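Local coordinates for protein aromatic-amino-acid transaminase TyrB (Burkholderia cenocepacia K56-2Valvano, PDB 4WD2) that probably catalyses the pyridoxal-phosphate-dependent transamination of aromatic amino acids, working as a two-chain assembly, at residues Leu74-Leu79 / Ala286-Tyr291; Leu165-Met170 / Trp202-Asp207. All coordinates share one frame; numbering follows the deposited sequence.

Overall arrangement
Interaction 1 and interaction 2 belong to the same aminotransferase chain but lie far apart, with centres about 35 Å from each other and nearest atoms about 24 Å apart. Along the chain, 74-79 comes first, then 165-170 and 202-207, and 286-291 comes last. Interaction 1 joins the loop before helix 80-91 to the end of helix 273-288, beside edge strand 103-108 of the mixed sheet and against the second subunit. Interaction 2 pairs helices 167-175 and 199-211, which link strands of that same sheet, and no other chain touches it. One contact therefore borders the dimer interface, and the other packs helices within the subunit.

Interaction 1: Leu74-Leu79 / Ala286-Tyr291; sequences LPMVGL and AVRSNY
V287, which touches M76 across the contact, also lies over one face of the Y291 ring. Its CG1 methyl sits 3.5 Å above the ring plane, over the outer part rather than the centre. N290 OD1 lies in the ring plane, beside its edge. The same methyl meets the loop: V287 CG1 is 3.5 Å from the carbonyl O of M76. CG1 stands anti to the backbone N (chi1 175°) and is shared between the ring face and the loop carbonyl. A water lies between M76 O, to which it donates at 3.0 Å, and Y291 OH. The Y291 side of this bridge is unusually short, so its exact geometry is doubtful.

The loop residues P75 to G78 form a type I beta turn, closed by G78 N to P75 O at 2.8 Å. The turn leads to L79, the N-cap residue of helix 80-91. Through M76, the turn packs on the C-terminal end of helix 273-288. The family points to the fold type I architecture of pyridoxal-phosphate aminotransferases. At the helix end S289 OG donates to A286 O at 2.7 Å, tilted 29° from the carbonyl plane. M76 runs alongside R288, both pointing the same way, with M76 SD 3.8 Å from R288 CB. The extended R288 chain carries its guanidinium group to the second subunit. R288 NE and NH1 hydrogen-bond to N140 OD1 and Y16 OH of that subunit, and its F143 makes a cation-pi contact. Y291 O accepts a hydrogen bond from R262 NH1 of the second subunit.

Interaction 2: Leu165-Met170 / Trp202-Asp207; sequences LKFDAM and WEKLID
Two connecting helices of the large mixed sheet meet here, through F167 and M170 on helix 167-175 and K204 and L205 on helix 199-211. The second helix belongs to the beta-alpha-beta crossover between the parallel strands 182-186 and 215-220. F167 presents the edge of its ring to K204 CB, which lies near the ring plane, 4.1 Å from F167 CZ. Further along the lysine, K204 CD is 4.1 Å from F167 CE2. The two side chains cross at about a right angle. The F167 ring reaches across because its CG lies anti to the backbone N (chi1 -180°).

Deeper in, M170 is extended and brings its terminal methyl to L205: M170 CE is 3.7 Å from L205 CD2. These two chains also cross almost perpendicularly. M170 also packs on Y155 and Y157 of strand 152-159.

No hydrogen bond crosses between the segments. K204 NZ and D168 OD1 are 6.8 Å apart, too far for a salt bridge, so cohesion here rests on apolar van der Waals packing, with the lysine contributing its methylenes.

Interaction 1: Leu74-Leu79 / Ala286-Tyr291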
ATOM      1  N   LEU A  74      -5.308 -11.475   1.937  1.00 14.68           N
ATOM      2  CA  LEU A  74      -6.644 -10.955   2.188  1.00 13.38           C
ATOM      3  C   LEU A  74      -7.324 -10.703   0.847  1.00 12.47           C
ATOM      4  O   LEU A  74      -6.647 -10.660  -0.181  1.00 11.30           O
ATOM      5  CB  LEU A  74      -6.580  -9.661   3.014  1.00 13.22           C
ATOM      6  CG  LEU A  74      -6.017  -9.694   4.443  1.00 14.44           C
ATOM      7  CD1 LEU A  74      -6.108  -8.314   5.085  1.00  9.41           C
ATOM      8  CD2 LEU A  74      -6.745 -10.720   5.294  1.00 14.74           C
ATOM      9  N   PRO A  75      -8.664 -10.539   0.850  1.00 12.30           N
ATOM     10  CA  PRO A  75      -9.368 -10.058  -0.346  1.00 11.02           C
ATOM     11  C   PRO A  75      -8.850  -8.688  -0.779  1.00 10.93           C
ATOM     12  O   PRO A  75      -8.302  -7.969   0.050  1.00 10.61           O
ATOM     13  CB  PRO A  75     -10.824  -9.957   0.116  1.00 11.13           C
ATOM     14  CG  PRO A  75     -10.929 -10.895   1.260  1.00 11.01           C
ATOM     15  CD  PRO A  75      -9.601 -10.858   1.945  1.00 12.39           C
ATOM     16  N   MET A  76      -9.026  -8.331  -2.046  1.00 10.61           N
ATOM     17  CA  MET A  76      -8.632  -7.005  -2.532  1.00 11.59           C
ATOM     18  C   MET A  76      -9.194  -5.885  -1.659  1.00 12.25           C
ATOM     19  O   MET A  76      -8.514  -4.897  -1.395  1.00 11.23           O
ATOM     20  CB  MET A  76      -9.084  -6.808  -3.986  1.00 11.60           C
ATOM     21  CG  MET A  76      -8.296  -7.645  -4.994  1.00 11.83           C
ATOM     22  SD  MET A  76      -8.884  -7.465  -6.695  1.00 21.26           S
ATOM     23  CE  MET A  76     -10.448  -8.331  -6.594  1.00 34.58           C
ATOM     24  N   VAL A  77     -10.429  -6.053  -1.191  1.00 13.02           N
ATOM     25  CA  VAL A  77     -11.078  -5.029  -0.369  1.00 12.70           C
ATOM     26  C   VAL A  77     -10.689  -5.135   1.100  1.00 12.61           C
ATOM     27  O   VAL A  77     -11.124  -4.338   1.917  1.00 13.58           O
ATOM     28  CB  VAL A  77     -12.616  -5.106  -0.485  1.00 12.13           C
ATOM     29  CG1 VAL A  77     -13.050  -4.764  -1.895  1.00 12.24           C
ATOM     30  CG2 VAL A  77     -13.109  -6.490  -0.086  1.00 11.84           C
ATOM     31  N   GLY A  78      -9.867  -6.122   1.437  1.00 13.87           N
ATOM     32  CA  GLY A  78      -9.424  -6.296   2.809  1.00 11.18           C
ATOM     33  C   GLY A  78     -10.317  -7.171   3.665  1.00 10.72           C
ATOM     34  O   GLY A  78     -11.221  -7.851   3.174  1.00 10.10           O
ATOM     35  N   LEU A  79     -10.047  -7.143   4.965  1.00 11.77           N
ATOM     36  CA  LEU A  79     -10.743  -7.969   5.948  1.00 14.89           C
ATOM     37  C   LEU A  79     -12.218  -7.580   6.104  1.00 15.52           C
ATOM     38  O   LEU A  79     -12.534  -6.413   6.345  1.00 14.19           O
ATOM     39  CB  LEU A  79     -10.021  -7.863   7.294  1.00 17.85           C
ATOM     40  CG  LEU A  79     -10.194  -8.961   8.341  1.00 21.11           C
ATOM     41  CD1 LEU A  79      -9.625 -10.271   7.821  1.00 21.02           C
ATOM     42  CD2 LEU A  79      -9.514  -8.551   9.651  1.00 22.48           C
ATOM     43  N   ALA A 286      -9.070  -0.937  -8.719  1.00 10.08           N
ATOM     44  CA  ALA A 286      -8.028   0.055  -8.484  1.00 10.33           C
ATOM     45  C   ALA A 286      -6.941  -0.520  -7.583  1.00 10.33           C
ATOM     46  O   ALA A 286      -5.748  -0.316  -7.819  1.00 11.74           O
ATOM     47  CB  ALA A 286      -8.619   1.318  -7.866  1.00 10.48           C
ATOM     48  N   VAL A 287      -7.363  -1.254  -6.560  1.00  8.37           N
ATOM     49  CA  VAL A 287      -6.435  -1.945  -5.666  1.00  9.21           C
ATOM     50  C   VAL A 287      -5.586  -2.978  -6.420  1.00 11.14           C
ATOM     51  O   VAL A 287      -4.371  -3.068  -6.209  1.00 11.99           O
ATOM     52  CB  VAL A 287      -7.196  -2.645  -4.506  1.00  7.58           C
ATOM     53  CG1 VAL A 287      -6.240  -3.465  -3.652  1.00  9.32           C
ATOM     54  CG2 VAL A 287      -7.907  -1.617  -3.657  1.00  7.33           C
ATOM     55  N   ARG A 288      -6.222  -3.748  -7.302  1.00 12.13           N
ATOM     56  CA  ARG A 288      -5.524  -4.762  -8.098  1.00 14.57           C
ATOM     57  C   ARG A 288      -4.432  -4.156  -8.976  1.00 14.34           C
ATOM     58  O   ARG A 288      -3.416  -4.794  -9.250  1.00 14.32           O
ATOM     59  CB  ARG A 288      -6.516  -5.535  -8.981  1.00 16.86           C
ATOM     60  CG  ARG A 288      -5.868  -6.628  -9.818  1.00 18.30           C
ATOM     61  CD  ARG A 288      -6.826  -7.252 -10.836  1.00 18.85           C
ATOM     62  NE  ARG A 288      -6.119  -8.194 -11.702  1.00 20.08           N
ATOM     63  CZ  ARG A 288      -6.559  -8.620 -12.884  1.00 21.44           C
ATOM     64  NH1 ARG A 288      -7.722  -8.190 -13.357  1.00 22.83           N
ATOM     65  NH2 ARG A 288      -5.832  -9.478 -13.594  1.00 20.28           N
ATOM     66  N   SER A 289      -4.650  -2.924  -9.415  1.00 13.55           N
ATOM     67  CA  SER A 289      -3.715  -2.245 -10.299  1.00 13.07           C
ATOM     68  C   SER A 289      -2.600  -1.589  -9.495  1.00 13.11           C
ATOM     69  O   SER A 289      -1.672  -1.008 -10.059  1.00 15.03           O
ATOM     70  CB  SER A 289      -4.443  -1.195 -11.149  1.00 14.72           C
ATOM     71  OG  SER A 289      -4.962  -0.137 -10.354  1.00 16.94           O
ATOM     72  N   ASN A 290      -2.701  -1.690  -8.174  1.00 12.68           N
ATOM     73  CA  ASN A 290      -1.815  -0.965  -7.269  1.00 11.90           C
ATOM     74  C   ASN A 290      -0.987  -1.915  -6.403  1.00 13.21           C
ATOM     75  O   ASN A 290       0.167  -2.193  -6.721  1.00 14.86           O
ATOM     76  CB  ASN A 290      -2.637  -0.004  -6.400  1.00 10.52           C
ATOM     77  CG  ASN A 290      -1.783   1.013  -5.669  1.00 11.46           C
ATOM     78  OD1 ASN A 290      -0.593   0.796  -5.446  1.00 12.38           O
ATOM     79  ND2 ASN A 290      -2.394   2.131  -5.280  1.00 11.17           N
ATOM     80  N   TYR A 291      -1.573  -2.422  -5.319  1.00 13.01           N
ATOM     81  CA  TYR A 291      -0.830  -3.269  -4.389  1.00 11.42           C
ATOM     82  C   TYR A 291      -1.460  -4.655  -4.172  1.00 12.08           C
ATOM     83  O   TYR A 291      -1.076  -5.362  -3.243  1.00 12.01           O
ATOM     84  CB  TYR A 291      -0.678  -2.552  -3.045  1.00  9.86           C
ATOM     85  CG  TYR A 291      -1.992  -2.083  -2.486  1.00  9.74           C
ATOM     86  CD1 TYR A 291      -2.502  -0.834  -2.821  1.00 10.12           C
ATOM     87  CD2 TYR A 291      -2.729  -2.886  -1.627  1.00  9.25           C
ATOM     88  CE1 TYR A 291      -3.714  -0.403  -2.323  1.00 11.25           C
ATOM     89  CE2 TYR A 291      -3.941  -2.461  -1.116  1.00  9.90           C
ATOM     90  CZ  TYR A 291      -4.428  -1.217  -1.468  1.00 10.55           C
ATOM     91  OH  TYR A 291      -5.628  -0.783  -0.965  1.00 12.14           O
TER
HETATM   92  O   HOH W   1      -7.113  -2.545  -0.194  1.00 11.62           O

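Interaction 2: Leu165-Met170 / Trp202-Asp207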
ATOM      1  N   LEU A 165     -13.341  31.446   8.874  1.00 11.31           N
ATOM      2  CA  LEU A 165     -13.785  30.850   7.621  1.00 15.19           C
ATOM      3  C   LEU A 165     -14.451  31.856   6.684  1.00 16.55           C
ATOM      4  O   LEU A 165     -15.318  32.624   7.099  1.00 17.65           O
ATOM      5  CB  LEU A 165     -14.753  29.704   7.915  1.00 14.37           C
ATOM      6  CG  LEU A 165     -15.344  28.953   6.725  1.00 13.67           C
ATOM      7  CD1 LEU A 165     -14.322  27.999   6.135  1.00  9.25           C
ATOM      8  CD2 LEU A 165     -16.592  28.215   7.171  1.00 11.71           C
ATOM      9  N   LYS A 166     -14.040  31.849   5.420  1.00 15.67           N
ATOM     10  CA  LYS A 166     -14.710  32.644   4.397  1.00 15.57           C
ATOM     11  C   LYS A 166     -15.867  31.853   3.819  1.00 13.92           C
ATOM     12  O   LYS A 166     -15.820  31.452   2.659  1.00 13.52           O
ATOM     13  CB  LYS A 166     -13.751  33.026   3.269  1.00 17.13           C
ATOM     14  CG  LYS A 166     -12.503  33.747   3.700  1.00 20.65           C
ATOM     15  CD  LYS A 166     -11.533  33.861   2.529  1.00 23.41           C
ATOM     16  CE  LYS A 166     -11.606  35.214   1.859  1.00 26.35           C
ATOM     17  NZ  LYS A 166     -10.634  36.169   2.461  1.00 28.84           N
ATOM     18  N   PHE A 167     -16.903  31.619   4.616  1.00 13.26           N
ATOM     19  CA  PHE A 167     -17.935  30.692   4.185  1.00 12.90           C
ATOM     20  C   PHE A 167     -18.740  31.166   2.981  1.00 13.86           C
ATOM     21  O   PHE A 167     -19.080  30.366   2.114  1.00 14.20           O
ATOM     22  CB  PHE A 167     -18.901  30.374   5.314  1.00 12.90           C
ATOM     23  CG  PHE A 167     -19.965  29.415   4.899  1.00 12.65           C
ATOM     24  CD1 PHE A 167     -19.633  28.108   4.562  1.00 11.98           C
ATOM     25  CD2 PHE A 167     -21.284  29.820   4.787  1.00 13.46           C
ATOM     26  CE1 PHE A 167     -20.612  27.220   4.151  1.00 11.62           C
ATOM     27  CE2 PHE A 167     -22.260  28.935   4.379  1.00 13.07           C
ATOM     28  CZ  PHE A 167     -21.921  27.636   4.066  1.00 11.57           C
ATOM     29  N   ASP A 168     -19.063  32.456   2.932  1.00 15.90           N
ATOM     30  CA  ASP A 168     -19.803  32.994   1.797  1.00 16.34           C
ATOM     31  C   ASP A 168     -19.021  32.796   0.493  1.00 16.64           C
ATOM     32  O   ASP A 168     -19.587  32.375  -0.513  1.00 16.34           O
ATOM     33  CB  ASP A 168     -20.120  34.481   1.992  1.00 17.53           C
ATOM     34  CG  ASP A 168     -21.202  34.728   3.034  1.00 19.01           C
ATOM     35  OD1 ASP A 168     -21.936  33.781   3.394  1.00 19.40           O
ATOM     36  OD2 ASP A 168     -21.325  35.887   3.483  1.00 20.32           O
ATOM     37  N   ALA A 169     -17.723  33.097   0.517  1.00 16.66           N
ATOM     38  CA  ALA A 169     -16.877  32.955  -0.668  1.00 14.93           C
ATOM     39  C   ALA A 169     -16.686  31.486  -1.045  1.00 13.00           C
ATOM     40  O   ALA A 169     -16.679  31.139  -2.227  1.00 12.17           O
ATOM     41  CB  ALA A 169     -15.526  33.629  -0.446  1.00 14.85           C
ATOM     42  N   MET A 170     -16.520  30.634  -0.037  1.00 11.63           N
ATOM     43  CA  MET A 170     -16.430  29.192  -0.233  1.00 10.41           C
ATOM     44  C   MET A 170     -17.680  28.643  -0.911  1.00 13.03           C
ATOM     45  O   MET A 170     -17.592  27.895  -1.887  1.00 13.57           O
ATOM     46  CB  MET A 170     -16.222  28.479   1.104  1.00  9.92           C
ATOM     47  CG  MET A 170     -16.338  26.973   0.996  1.00  9.31           C
ATOM     48  SD  MET A 170     -16.326  26.090   2.567  1.00 13.75           S
ATOM     49  CE  MET A 170     -16.295  24.397   1.968  1.00 12.33           C
ATOM     50  N   TRP A 202     -22.633  23.431   7.072  1.00 10.46           N
ATOM     51  CA  TRP A 202     -22.625  22.129   6.407  1.00 10.60           C
ATOM     52  C   TRP A 202     -23.918  21.870   5.645  1.00  8.74           C
ATOM     53  O   TRP A 202     -23.878  21.465   4.492  1.00  8.18           O
ATOM     54  CB  TRP A 202     -22.385  20.998   7.409  1.00  9.45           C
ATOM     55  CG  TRP A 202     -20.932  20.651   7.573  1.00  8.41           C
ATOM     56  CD1 TRP A 202     -20.201  20.720   8.719  1.00  8.30           C
ATOM     57  CD2 TRP A 202     -20.032  20.199   6.548  1.00  7.78           C
ATOM     58  NE1 TRP A 202     -18.905  20.326   8.479  1.00  8.63           N
ATOM     59  CE2 TRP A 202     -18.776  20.006   7.153  1.00  8.98           C
ATOM     60  CE3 TRP A 202     -20.172  19.931   5.182  1.00  8.58           C
ATOM     61  CZ2 TRP A 202     -17.661  19.558   6.439  1.00  9.98           C
ATOM     62  CZ3 TRP A 202     -19.062  19.491   4.468  1.00  9.60           C
ATOM     63  CH2 TRP A 202     -17.823  19.309   5.101  1.00  9.79           C
ATOM     64  N   GLU A 203     -25.062  22.102   6.281  1.00  9.02           N
ATOM     65  CA  GLU A 203     -26.339  21.888   5.601  1.00  8.83           C
ATOM     66  C   GLU A 203     -26.449  22.745   4.348  1.00  8.40           C
ATOM     67  O   GLU A 203     -26.907  22.257   3.306  1.00  8.25           O
ATOM     68  CB  GLU A 203     -27.530  22.169   6.527  1.00  8.42           C
ATOM     69  CG  GLU A 203     -28.711  21.244   6.257  1.00  9.39           C
ATOM     70  CD  GLU A 203     -28.348  19.776   6.450  1.00 10.01           C
ATOM     71  OE1 GLU A 203     -27.578  19.471   7.393  1.00  9.79           O
ATOM     72  OE2 GLU A 203     -28.828  18.928   5.667  1.00 10.18           O
ATOM     73  N   LYS A 204     -26.034  24.011   4.445  1.00  8.16           N
ATOM     74  CA  LYS A 204     -26.086  24.926   3.296  1.00  8.96           C
ATOM     75  C   LYS A 204     -25.146  24.499   2.179  1.00  9.55           C
ATOM     76  O   LYS A 204     -25.468  24.637   0.996  1.00 10.30           O
ATOM     77  CB  LYS A 204     -25.752  26.355   3.718  1.00  9.23           C
ATOM     78  CG  LYS A 204     -26.751  26.967   4.677  1.00 11.07           C
ATOM     79  CD  LYS A 204     -26.289  28.354   5.108  1.00 14.76           C
ATOM     80  CE  LYS A 204     -27.014  28.810   6.359  1.00 17.02           C
ATOM     81  NZ  LYS A 204     -26.580  30.177   6.770  1.00 18.19           N
ATOM     82  N   LEU A 205     -23.980  23.988   2.552  1.00  8.44           N
ATOM     83  CA  LEU A 205     -23.038  23.478   1.570  1.00  9.41           C
ATOM     84  C   LEU A 205     -23.601  22.247   0.864  1.00  9.71           C
ATOM     85  O   LEU A 205     -23.448  22.104  -0.342  1.00  8.74           O
ATOM     86  CB  LEU A 205     -21.699  23.142   2.223  1.00  9.28           C
ATOM     87  CG  LEU A 205     -20.621  22.662   1.249  1.00 10.46           C
ATOM     88  CD1 LEU A 205     -20.362  23.710   0.180  1.00 10.78           C
ATOM     89  CD2 LEU A 205     -19.333  22.319   1.989  1.00  9.44           C
ATOM     90  N   ILE A 206     -24.258  21.365   1.615  1.00 10.40           N
ATOM     91  CA  ILE A 206     -24.800  20.142   1.029  1.00  9.20           C
ATOM     92  C   ILE A 206     -25.957  20.468   0.081  1.00  9.39           C
ATOM     93  O   ILE A 206     -26.105  19.819  -0.957  1.00  9.62           O
ATOM     94  CB  ILE A 206     -25.260  19.132   2.120  1.00 11.34           C
ATOM     95  CG1 ILE A 206     -24.051  18.647   2.935  1.00  9.96           C
ATOM     96  CG2 ILE A 206     -25.957  17.927   1.484  1.00  7.30           C
ATOM     97  CD1 ILE A 206     -24.405  17.914   4.223  1.00  9.50           C
ATOM     98  N   ASP A 207     -26.750  21.483   0.423  1.00  9.98           N
ATOM     99  CA  ASP A 207     -27.790  21.984  -0.480  1.00 10.92           C
ATOM    100  C   ASP A 207     -27.223  22.212  -1.882  1.00 12.72           C
ATOM    101  O   ASP A 207     -27.788  21.766  -2.876  1.00 14.01           O
ATOM    102  CB  ASP A 207     -28.388  23.300   0.029  1.00 11.62           C
ATOM    103  CG  ASP A 207     -29.196  23.141   1.314  1.00 12.12           C
ATOM    104  OD1 ASP A 207     -29.591  22.007   1.669  1.00 13.00           O
ATOM    105  OD2 ASP A 207     -29.469  24.182   1.950  1.00 11.78           O
TER